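Local coordinates for ferritin (Pseudo-nitzschia multiseries, PDB 4IWK), which probably stores iron as ferric hydroxides after taking it up in the ferrous form and oxidising it with dioxygen inside a four-helix bundle, at residues D7-Q12 with D58-R63; N33-M38 with S82-V87; L103-A108 with A119-F124. All coordinates share one frame; numbering follows the deposited sequence.

Contact 1. Residues D7-Q12 with D58-R63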
loop_
_atom_site.group_PDB
_atom_site.type_symbol
_atom_site.label_atom_id
_atom_site.label_comp_id
_atom_site.label_asym_id
_atom_site.label_seq_id
_atom_site.Cartn_x
_atom_site.Cartn_y
_atom_site.Cartn_z
ATOM N N ASP A 7 -10.287 12.678 -58.492
ATOM C CA ASP A 7 -10.567 11.288 -58.909
ATOM C C ASP A 7 -9.580 10.321 -58.274
ATOM O O ASP A 7 -9.974 9.222 -57.813
ATOM C CB ASP A 7 -10.461 11.196 -60.454
ATOM C CG ASP A 7 -11.681 11.877 -61.145
ATOM O OD1 ASP A 7 -12.635 12.227 -60.398
ATOM O OD2 ASP A 7 -11.800 12.091 -62.415
ATOM N N LEU A 8 -8.281 10.740 -58.250
ATOM C CA LEU A 8 -7.225 9.827 -57.706
ATOM C C LEU A 8 -7.400 9.670 -56.205
ATOM O O LEU A 8 -7.118 8.589 -55.656
ATOM C CB LEU A 8 -5.805 10.291 -58.035
ATOM C CG LEU A 8 -5.426 10.154 -59.550
ATOM C CD1 LEU A 8 -4.107 10.920 -59.767
ATOM C CD2 LEU A 8 -5.265 8.712 -59.971
ATOM N N PHE A 9 -7.882 10.699 -55.545
ATOM C CA PHE A 9 -8.164 10.552 -54.106
ATOM C C PHE A 9 -9.284 9.565 -53.885
ATOM O O PHE A 9 -9.165 8.615 -53.097
ATOM C CB PHE A 9 -8.421 11.939 -53.478
ATOM C CG PHE A 9 -8.098 11.988 -52.008
ATOM C CD1 PHE A 9 -6.915 12.634 -51.564
ATOM C CD2 PHE A 9 -8.952 11.364 -51.102
ATOM C CE1 PHE A 9 -6.619 12.652 -50.183
ATOM C CE2 PHE A 9 -8.662 11.398 -49.733
ATOM C CZ PHE A 9 -7.482 12.033 -49.321
ATOM N N ASN A 10 -10.384 9.718 -54.613
ATOM C CA ASN A 10 -11.485 8.766 -54.611
ATOM C C ASN A 10 -10.957 7.343 -54.963
ATOM O O ASN A 10 -11.312 6.333 -54.261
ATOM C CB ASN A 10 -12.560 9.286 -55.588
ATOM C CG ASN A 10 -13.946 8.767 -55.276
ATOM O OD1 ASN A 10 -14.586 8.090 -56.114
ATOM N ND2 ASN A 10 -14.404 9.014 -54.047
ATOM N N ARG A 11 -10.158 7.211 -56.011
ATOM C CA ARG A 11 -9.615 5.898 -56.381
ATOM C C ARG A 11 -8.783 5.258 -55.206
ATOM O O ARG A 11 -8.628 4.051 -55.114
ATOM C CB ARG A 11 -8.778 5.928 -57.661
ATOM C CG ARG A 11 -9.579 5.965 -58.961
ATOM C CD ARG A 11 -8.810 6.785 -59.991
ATOM N NE ARG A 11 -8.883 6.264 -61.344
ATOM C CZ ARG A 11 -7.828 5.838 -62.038
ATOM N NH1 ARG A 11 -6.599 5.885 -61.517
ATOM N NH2 ARG A 11 -7.995 5.367 -63.269
ATOM N N GLN A 12 -8.131 6.108 -54.415
ATOM C CA GLN A 12 -7.228 5.578 -53.379
ATOM C C GLN A 12 -8.121 4.847 -52.339
ATOM O O GLN A 12 -7.714 3.767 -51.801
ATOM C CB GLN A 12 -6.378 6.661 -52.647
ATOM C CG GLN A 12 -5.339 6.037 -51.719
ATOM C CD GLN A 12 -4.320 5.194 -52.505
ATOM O OE1 GLN A 12 -4.026 5.522 -53.664
ATOM N NE2 GLN A 12 -3.812 4.133 -51.930
ATOM N N ASP A 58 -11.871 10.185 -44.089
ATOM C CA ASP A 58 -11.960 11.247 -43.018
ATOM C C ASP A 58 -11.228 12.509 -43.531
ATOM O O ASP A 58 -11.783 13.584 -43.452
ATOM C CB ASP A 58 -11.277 10.719 -41.749
ATOM C CG ASP A 58 -11.406 11.699 -40.602
ATOM O OD1 ASP A 58 -12.444 12.360 -40.458
ATOM O OD2 ASP A 58 -10.420 11.866 -39.925
ATOM N N PHE A 59 -10.013 12.328 -44.111
ATOM C CA PHE A 59 -9.302 13.560 -44.572
ATOM C C PHE A 59 -10.054 14.177 -45.731
ATOM O O PHE A 59 -10.225 15.429 -45.781
ATOM C CB PHE A 59 -7.875 13.190 -45.051
ATOM C CG PHE A 59 -7.120 14.360 -45.531
ATOM C CD1 PHE A 59 -6.430 15.156 -44.619
ATOM C CD2 PHE A 59 -7.125 14.652 -46.876
ATOM C CE1 PHE A 59 -5.717 16.262 -45.080
ATOM C CE2 PHE A 59 -6.388 15.769 -47.372
ATOM C CZ PHE A 59 -5.686 16.570 -46.425
ATOM N N ALA A 60 -10.597 13.381 -46.637
ATOM C CA ALA A 60 -11.357 13.949 -47.795
ATOM C C ALA A 60 -12.538 14.743 -47.295
ATOM O O ALA A 60 -12.795 15.878 -47.773
ATOM C CB ALA A 60 -11.824 12.875 -48.786
ATOM N N ASN A 61 -13.267 14.212 -46.287
ATOM C CA ASN A 61 -14.417 14.942 -45.725
ATOM C C ASN A 61 -13.971 16.299 -45.203
ATOM O O ASN A 61 -14.605 17.328 -45.476
ATOM C CB ASN A 61 -15.111 14.168 -44.543
ATOM C CG ASN A 61 -15.871 12.866 -45.023
ATOM O OD1 ASN A 61 -16.138 12.683 -46.224
ATOM N ND2 ASN A 61 -16.068 11.934 -44.100
ATOM N N LYS A 62 -12.861 16.305 -44.461
ATOM C CA LYS A 62 -12.372 17.557 -43.812
ATOM C C LYS A 62 -11.910 18.500 -44.890
ATOM O O LYS A 62 -12.115 19.744 -44.695
ATOM C CB LYS A 62 -11.192 17.232 -42.857
ATOM C CG LYS A 62 -11.704 16.537 -41.598
ATOM C CD LYS A 62 -10.678 16.256 -40.532
ATOM C CE LYS A 62 -9.518 15.449 -40.996
ATOM N NZ LYS A 62 -8.699 15.299 -39.729
ATOM N N ARG A 63 -11.332 18.006 -46.006
ATOM C CA ARG A 63 -10.759 18.892 -47.026
ATOM C C ARG A 63 -11.769 19.222 -48.124
ATOM O O ARG A 63 -11.395 19.697 -49.174
ATOM C CB ARG A 63 -9.443 18.266 -47.558
ATOM C CG ARG A 63 -8.234 19.284 -47.402
ATOM C CD ARG A 63 -8.423 20.551 -48.221
ATOM N NE ARG A 63 -8.339 20.122 -49.586
ATOM C CZ ARG A 63 -7.199 19.929 -50.233
ATOM N NH1 ARG A 63 -6.116 20.352 -49.605
ATOM N NH2 ARG A 63 -7.206 19.429 -51.529
#

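Contact 2. Residues N33-M38 with S82-V87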
loop_
_atom_site.group_PDB
_atom_site.type_symbol
_atom_site.label_atom_id
_atom_site.label_comp_id
_atom_site.label_asym_id
_atom_site.label_seq_id
_atom_site.Cartn_x
_atom_site.Cartn_y
_atom_site.Cartn_z
ATOM N N ASN A 33 -7.028 -24.227 -45.924
ATOM C CA ASN A 33 -5.977 -25.144 -46.120
ATOM C C ASN A 33 -5.139 -25.342 -44.840
ATOM O O ASN A 33 -4.032 -25.864 -44.917
ATOM C CB ASN A 33 -5.133 -24.687 -47.296
ATOM C CG ASN A 33 -5.874 -24.855 -48.592
ATOM O OD1 ASN A 33 -5.863 -25.982 -49.103
ATOM N ND2 ASN A 33 -6.582 -23.828 -49.122
ATOM N N ASP A 34 -5.719 -25.000 -43.715
ATOM C CA ASP A 34 -5.182 -25.231 -42.359
ATOM C C ASP A 34 -3.875 -24.524 -42.043
ATOM O O ASP A 34 -3.015 -25.083 -41.350
ATOM C CB ASP A 34 -5.126 -26.753 -42.096
ATOM C CG ASP A 34 -6.571 -27.343 -42.224
ATOM O OD1 ASP A 34 -7.512 -26.868 -41.593
ATOM O OD2 ASP A 34 -6.752 -28.253 -43.016
ATOM N N TRP A 35 -3.735 -23.308 -42.585
ATOM C CA TRP A 35 -2.606 -22.430 -42.264
ATOM C C TRP A 35 -3.174 -21.342 -41.385
ATOM O O TRP A 35 -3.287 -20.194 -41.856
ATOM C CB TRP A 35 -2.058 -21.802 -43.552
ATOM C CG TRP A 35 -1.491 -22.792 -44.518
ATOM C CD1 TRP A 35 -2.159 -23.460 -45.552
ATOM C CD2 TRP A 35 -0.147 -23.375 -44.484
ATOM N NE1 TRP A 35 -1.267 -24.351 -46.190
ATOM C CE2 TRP A 35 -0.059 -24.284 -45.545
ATOM C CE3 TRP A 35 1.008 -23.118 -43.701
ATOM C CZ2 TRP A 35 1.144 -25.009 -45.850
ATOM C CZ3 TRP A 35 2.179 -23.859 -44.007
ATOM C CH2 TRP A 35 2.209 -24.742 -45.060
ATOM N N GLU A 36 -3.507 -21.651 -40.130
ATOM C CA GLU A 36 -4.214 -20.700 -39.301
ATOM C C GLU A 36 -3.353 -19.491 -38.936
ATOM O O GLU A 36 -3.941 -18.400 -38.774
ATOM C CB GLU A 36 -4.927 -21.354 -38.058
ATOM C CG GLU A 36 -6.139 -22.186 -38.566
ATOM C CD GLU A 36 -5.693 -23.588 -38.804
ATOM O OE1 GLU A 36 -4.468 -23.828 -38.700
ATOM O OE2 GLU A 36 -6.561 -24.451 -38.979
ATOM N N GLY A 37 -2.012 -19.651 -38.857
ATOM C CA GLY A 37 -1.131 -18.532 -38.519
ATOM C C GLY A 37 -1.105 -17.488 -39.671
ATOM O O GLY A 37 -1.340 -16.285 -39.444
ATOM N N MET A 38 -0.952 -17.962 -40.890
ATOM C CA MET A 38 -0.922 -17.069 -42.080
ATOM C C MET A 38 -2.321 -16.506 -42.226
ATOM O O MET A 38 -2.417 -15.332 -42.598
ATOM C CB MET A 38 -0.485 -17.839 -43.372
ATOM C CG MET A 38 0.979 -18.308 -43.225
ATOM S SD MET A 38 1.428 -19.278 -44.657
ATOM C CE MET A 38 3.175 -19.836 -44.162
ATOM N N SER A 82 -2.648 -22.176 -55.416
ATOM C CA SER A 82 -2.575 -23.608 -55.093
ATOM C C SER A 82 -1.505 -23.847 -53.984
ATOM O O SER A 82 -1.341 -24.965 -53.457
ATOM C CB SER A 82 -2.380 -24.418 -56.404
ATOM O OG SER A 82 -1.192 -23.981 -56.936
ATOM N N SER A 83 -0.792 -22.787 -53.551
ATOM C CA SER A 83 0.110 -23.002 -52.446
ATOM C C SER A 83 0.331 -21.703 -51.686
ATOM O O SER A 83 -0.097 -20.652 -52.205
ATOM C CB SER A 83 1.484 -23.446 -52.984
ATOM O OG SER A 83 2.033 -22.385 -53.739
ATOM N N PRO A 84 0.895 -21.760 -50.453
ATOM C CA PRO A 84 1.172 -20.464 -49.732
ATOM C C PRO A 84 2.027 -19.545 -50.540
ATOM O O PRO A 84 1.809 -18.304 -50.497
ATOM C CB PRO A 84 1.844 -20.882 -48.410
ATOM C CG PRO A 84 1.203 -22.279 -48.188
ATOM C CD PRO A 84 1.114 -22.933 -49.567
ATOM N N GLU A 85 3.009 -20.085 -51.248
ATOM C CA GLU A 85 3.826 -19.164 -52.081
ATOM C C GLU A 85 2.999 -18.322 -53.090
ATOM O O GLU A 85 3.277 -17.092 -53.274
ATOM C CB GLU A 85 4.850 -19.981 -52.876
ATOM C CG GLU A 85 5.850 -18.989 -53.456
ATOM C CD GLU A 85 6.900 -19.704 -54.297
ATOM O OE1 GLU A 85 7.211 -20.849 -53.925
ATOM O OE2 GLU A 85 7.414 -19.079 -55.272
ATOM N N ASP A 86 1.972 -18.941 -53.710
ATOM C CA ASP A 86 1.166 -18.221 -54.654
ATOM C C ASP A 86 0.435 -17.087 -53.927
ATOM O O ASP A 86 0.257 -15.992 -54.497
ATOM C CB ASP A 86 0.074 -19.141 -55.243
ATOM C CG ASP A 86 0.633 -20.268 -56.132
ATOM O OD1 ASP A 86 1.755 -20.110 -56.679
ATOM O OD2 ASP A 86 -0.112 -21.265 -56.335
ATOM N N VAL A 87 -0.094 -17.380 -52.756
ATOM C CA VAL A 87 -0.880 -16.373 -52.040
ATOM C C VAL A 87 0.073 -15.180 -51.650
ATOM O O VAL A 87 -0.253 -14.024 -51.919
ATOM C CB VAL A 87 -1.461 -16.922 -50.729
ATOM C CG1 VAL A 87 -2.405 -15.840 -50.125
ATOM C CG2 VAL A 87 -2.323 -18.173 -51.067
#

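Contact 3. Residues L103-A108 with A119-F124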
loop_
_atom_site.group_PDB
_atom_site.type_symbol
_atom_site.label_atom_id
_atom_site.label_comp_id
_atom_site.label_asym_id
_atom_site.label_seq_id
_atom_site.Cartn_x
_atom_site.Cartn_y
_atom_site.Cartn_z
ATOM N N LEU A 103 1.672 6.747 -54.973
ATOM C CA LEU A 103 2.642 7.638 -55.711
ATOM C C LEU A 103 1.913 8.363 -56.837
ATOM O O LEU A 103 2.176 9.549 -57.022
ATOM C CB LEU A 103 3.854 6.797 -56.244
ATOM C CG LEU A 103 4.796 6.249 -55.132
ATOM C CD1 LEU A 103 5.835 5.362 -55.822
ATOM C CD2 LEU A 103 5.563 7.229 -54.218
ATOM N N ASN A 104 0.902 7.765 -57.461
ATOM C CA ASN A 104 0.115 8.510 -58.471
ATOM C C ASN A 104 -0.631 9.678 -57.893
ATOM O O ASN A 104 -0.695 10.794 -58.475
ATOM C CB ASN A 104 -0.929 7.606 -59.163
ATOM C CG ASN A 104 -0.302 6.616 -60.120
ATOM O OD1 ASN A 104 0.841 6.765 -60.517
ATOM N ND2 ASN A 104 -1.044 5.541 -60.418
ATOM N N LEU A 105 -1.247 9.428 -56.741
ATOM C CA LEU A 105 -1.954 10.496 -56.023
ATOM C C LEU A 105 -0.963 11.598 -55.612
ATOM O O LEU A 105 -1.304 12.798 -55.788
ATOM C CB LEU A 105 -2.636 9.878 -54.746
ATOM C CG LEU A 105 -3.390 10.826 -53.941
ATOM C CD1 LEU A 105 -4.439 11.709 -54.706
ATOM C CD2 LEU A 105 -4.085 10.000 -52.790
ATOM N N ALA A 106 0.205 11.241 -55.030
ATOM C CA ALA A 106 1.182 12.246 -54.659
ATOM C C ALA A 106 1.666 13.060 -55.905
ATOM O O ALA A 106 1.915 14.267 -55.757
ATOM C CB ALA A 106 2.410 11.679 -53.942
ATOM N N GLU A 107 1.838 12.378 -57.020
ATOM C CA GLU A 107 2.252 13.125 -58.290
ATOM C C GLU A 107 1.193 14.144 -58.681
ATOM O O GLU A 107 1.570 15.262 -58.988
ATOM C CB GLU A 107 2.411 12.173 -59.478
ATOM C CG GLU A 107 3.472 11.104 -59.388
ATOM C CD GLU A 107 4.788 11.618 -59.902
ATOM O OE1 GLU A 107 4.871 12.903 -60.001
ATOM O OE2 GLU A 107 5.669 10.728 -60.197
ATOM N N ALA A 108 -0.098 13.798 -58.562
ATOM C CA ALA A 108 -1.203 14.766 -58.895
ATOM C C ALA A 108 -1.186 15.914 -57.900
ATOM O O ALA A 108 -1.393 17.132 -58.272
ATOM C CB ALA A 108 -2.564 14.058 -58.858
ATOM N N ALA A 119 1.459 16.439 -47.557
ATOM C CA ALA A 119 1.820 16.183 -46.151
ATOM C C ALA A 119 0.997 15.019 -45.519
ATOM O O ALA A 119 1.518 14.154 -44.806
ATOM C CB ALA A 119 1.579 17.441 -45.308
ATOM N N PHE A 120 -0.313 14.974 -45.902
ATOM C CA PHE A 120 -1.097 13.848 -45.417
ATOM C C PHE A 120 -0.554 12.490 -45.879
ATOM O O PHE A 120 -0.660 11.532 -45.168
ATOM C CB PHE A 120 -2.556 14.071 -45.942
ATOM C CG PHE A 120 -3.498 12.908 -45.618
ATOM C CD1 PHE A 120 -3.938 12.716 -44.328
ATOM C CD2 PHE A 120 -3.872 12.035 -46.627
ATOM C CE1 PHE A 120 -4.814 11.624 -43.991
ATOM C CE2 PHE A 120 -4.722 10.926 -46.296
ATOM C CZ PHE A 120 -5.170 10.740 -44.991
ATOM N N LEU A 121 -0.069 12.449 -47.134
ATOM C CA LEU A 121 0.385 11.189 -47.723
ATOM C C LEU A 121 1.706 10.704 -47.121
ATOM O O LEU A 121 2.001 9.488 -47.146
ATOM C CB LEU A 121 0.538 11.307 -49.246
ATOM C CG LEU A 121 -0.724 11.668 -50.036
ATOM C CD1 LEU A 121 -0.403 11.785 -51.498
ATOM C CD2 LEU A 121 -1.699 10.471 -49.812
ATOM N N ASN A 122 2.520 11.603 -46.574
ATOM C CA ASN A 122 3.859 11.156 -46.149
ATOM C C ASN A 122 3.943 9.935 -45.269
ATOM O O ASN A 122 4.719 8.994 -45.564
ATOM C CB ASN A 122 4.628 12.395 -45.567
ATOM C CG ASN A 122 5.121 13.291 -46.622
ATOM O OD1 ASN A 122 5.365 14.494 -46.298
ATOM N ND2 ASN A 122 5.180 12.893 -47.813
ATOM N N PRO A 123 3.128 9.799 -44.228
ATOM C CA PRO A 123 3.245 8.576 -43.408
ATOM C C PRO A 123 2.777 7.361 -44.146
ATOM O O PRO A 123 3.268 6.259 -43.836
ATOM C CB PRO A 123 2.284 8.828 -42.216
ATOM C CG PRO A 123 1.881 10.282 -42.318
ATOM C CD PRO A 123 2.404 10.917 -43.569
ATOM N N PHE A 124 1.908 7.525 -45.128
ATOM C CA PHE A 124 1.539 6.353 -45.951
ATOM C C PHE A 124 2.671 5.959 -46.878
ATOM O O PHE A 124 2.901 4.744 -47.136
ATOM C CB PHE A 124 0.288 6.689 -46.831
ATOM C CG PHE A 124 -0.992 6.911 -45.962
ATOM C CD1 PHE A 124 -1.747 5.794 -45.560
ATOM C CD2 PHE A 124 -1.344 8.155 -45.484
ATOM C CE1 PHE A 124 -2.864 5.982 -44.713
ATOM C CE2 PHE A 124 -2.458 8.375 -44.689
ATOM C CZ PHE A 124 -3.214 7.281 -44.285
#

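Contact 1. Residues D7-Q12 with D58-R63
The rings of Phe9 and Phe59 meet rim to rim, neither lying over the face of the other, with their centroids 6.0 Å apart and their planes inclined by only 24°. The touch is made at the far end of one ring and the flank of the other, where Phe9 CZ comes within 3.6 Å of Phe59 CD2. Ala60 supplies the second point of support: its CB lies 3.6 Å from Phe9 CE2, and this approach too is oblique to the ring. Both contacts lie on the same side of the Phe9 ring plane, at its outer end.

Both phenylalanines have CG anti to the backbone N (chi1 -154° for Phe9), which carries the Phe9 ring straight across the space between the helices. The backbones come nearest at Phe9 and Ala60, their CA atoms 7.8 Å apart, and the small alanine leaves room for the ring to lie close to the second helix.

Other side chains extend the cluster: Phe56 meets the Phe9 ring at a steep angle, Phe120 stacks on Phe59, and Ile65 touches both Phe9 and Ala60. Leu126 of a neighbouring subunit packs on Phe59, so the cluster continues into the subunit interface.

Cutting Phe9 back to an alanine is likely to open a gap between helices 3-32 and 36-62 and leave Phe59 CD2 and the Ala60 methyl without their aromatic partner.

No hydrogen bond or salt bridge crosses between the two segments. Burial of apolar surface and van der Waals contact, not directed bonds, hold them together here, as helix-helix packing in the ferritin four-helix bundle that joins the start of the first helix to the end of the second.

Contact 2. Residues N33-M38 with S82-V87
Pro84 pushes its ring against the indole of Trp35, CG lying over one face of the six-membered ring in a CH-pi contact. Pro84 CG is 3.9 Å from the centroid of that ring and 26° off its normal. Its nearest atom is Trp35 CE2, at 3.5 Å, so it sits off-centre, toward the rim at CE2 and CZ2.

Trp35 has CG beside its backbone N and anti to the carbonyl carbon, and chi2 of 90° stands the indole upright so that a broad face meets the proline. Met38, one turn on, makes the same choice at chi1, and its chain runs extended beyond CG. This brings Met38 SD to 4.1 Å from Pro84 CB, giving the proline a thioether as well as an indole to lean on.

Pro84 opens its helix, and the residues around it hold that end in shape. Ser83 and Asp86 form a capping box, in which Asp86 N reaches Ser83 OG and Ser83 N reaches Asp86 OD2, both weakly. A firmer bond runs from Ser82 N to Asp86 OD2, at 2.8 Å.

Within the ferritin four-helix bundle the contact joins the starts of 36-62 and 84-111; the first of them follows directly on the Schellman motif, with Asp34 as its C-prime residue, that closes helix 3-32. Helix 151-158 covers the site: Leu152 touches both Trp35 and Pro84, Arg153 makes a cation-pi contact with the indole, and the carboxylate of Asp156 accepts from Gly37 N and Met38 N at the opening of helix 36-62.

Contact 3. Residues L103-A108 with A119-F124
Leu121 points its forked end at the backbone of the opposing helix, and its two methyls divide the work. CD1 presses against the main chain at Ala106, standing 3.6 Å from Ala106 CA and just as near to that residue's N. The methyl of Ala106 flanks the same branch, with CB 3.7 Å from Leu121 CD1. Branch CD2 turns instead to Leu105, meeting Leu105 CD2 methyl to methyl at 3.8 Å.

The two leucines approach at a slant and leave their helices differently. Leu105 has CG anti to the backbone N (chi1 -179°), whereas Leu121 has CG anti to its carbonyl carbon (chi1 -60°) and continues extended to CD1. That extended arm lets CD1 reach the backbone of the other helix, where alanine presents only a methyl and the CA atoms of Ala106 and Leu121 come within 7.1 Å.

Behind Leu121 its own helix is kinked at Pro123, which has no N-H to give, and Phe124 N also misses its regular helical bond, reaching only weakly to Leu121 O.

Phe56 of helix 36-62 touches both Leu105 and Leu121, and Leu5 and Leu8 of helix 3-32 pack on Leu105, so this pairing belongs to the interior of the four-helix bundle. Phe115 of a neighbouring subunit packs on Ala106.

All the side-chain atoms that touch here are aliphatic carbons, and no hydrogen bond passes between the two segments. Burial of methyl groups and the close fit of one leucine over an alanine turn thus contribute to the cohesion of these two helices.

Overall arrangement
Contacts 1 and 3 lie at one end of the four-helix bundle, their centres about 11 Å apart, and contact 2 lies on the opposite side of the chain's centre, its own centre about 34 Å and 32 Å from theirs. Contact 1 joins helices 3-32 and 36-62, contact 3 joins 84-111 and 115-145, and contact 2 links the starts of 36-62 and 84-111. Along the chain contacts 1 and 2 cross, while contact 3 opens after both have closed. Phe59 CD1 lies 3.5 Å from Phe120 CD1, so the apolar clusters of contacts 1 and 3 adjoin. The side chains of Phe9, Met38 and Leu121 are each about 11 to 13 Å from a bound iron.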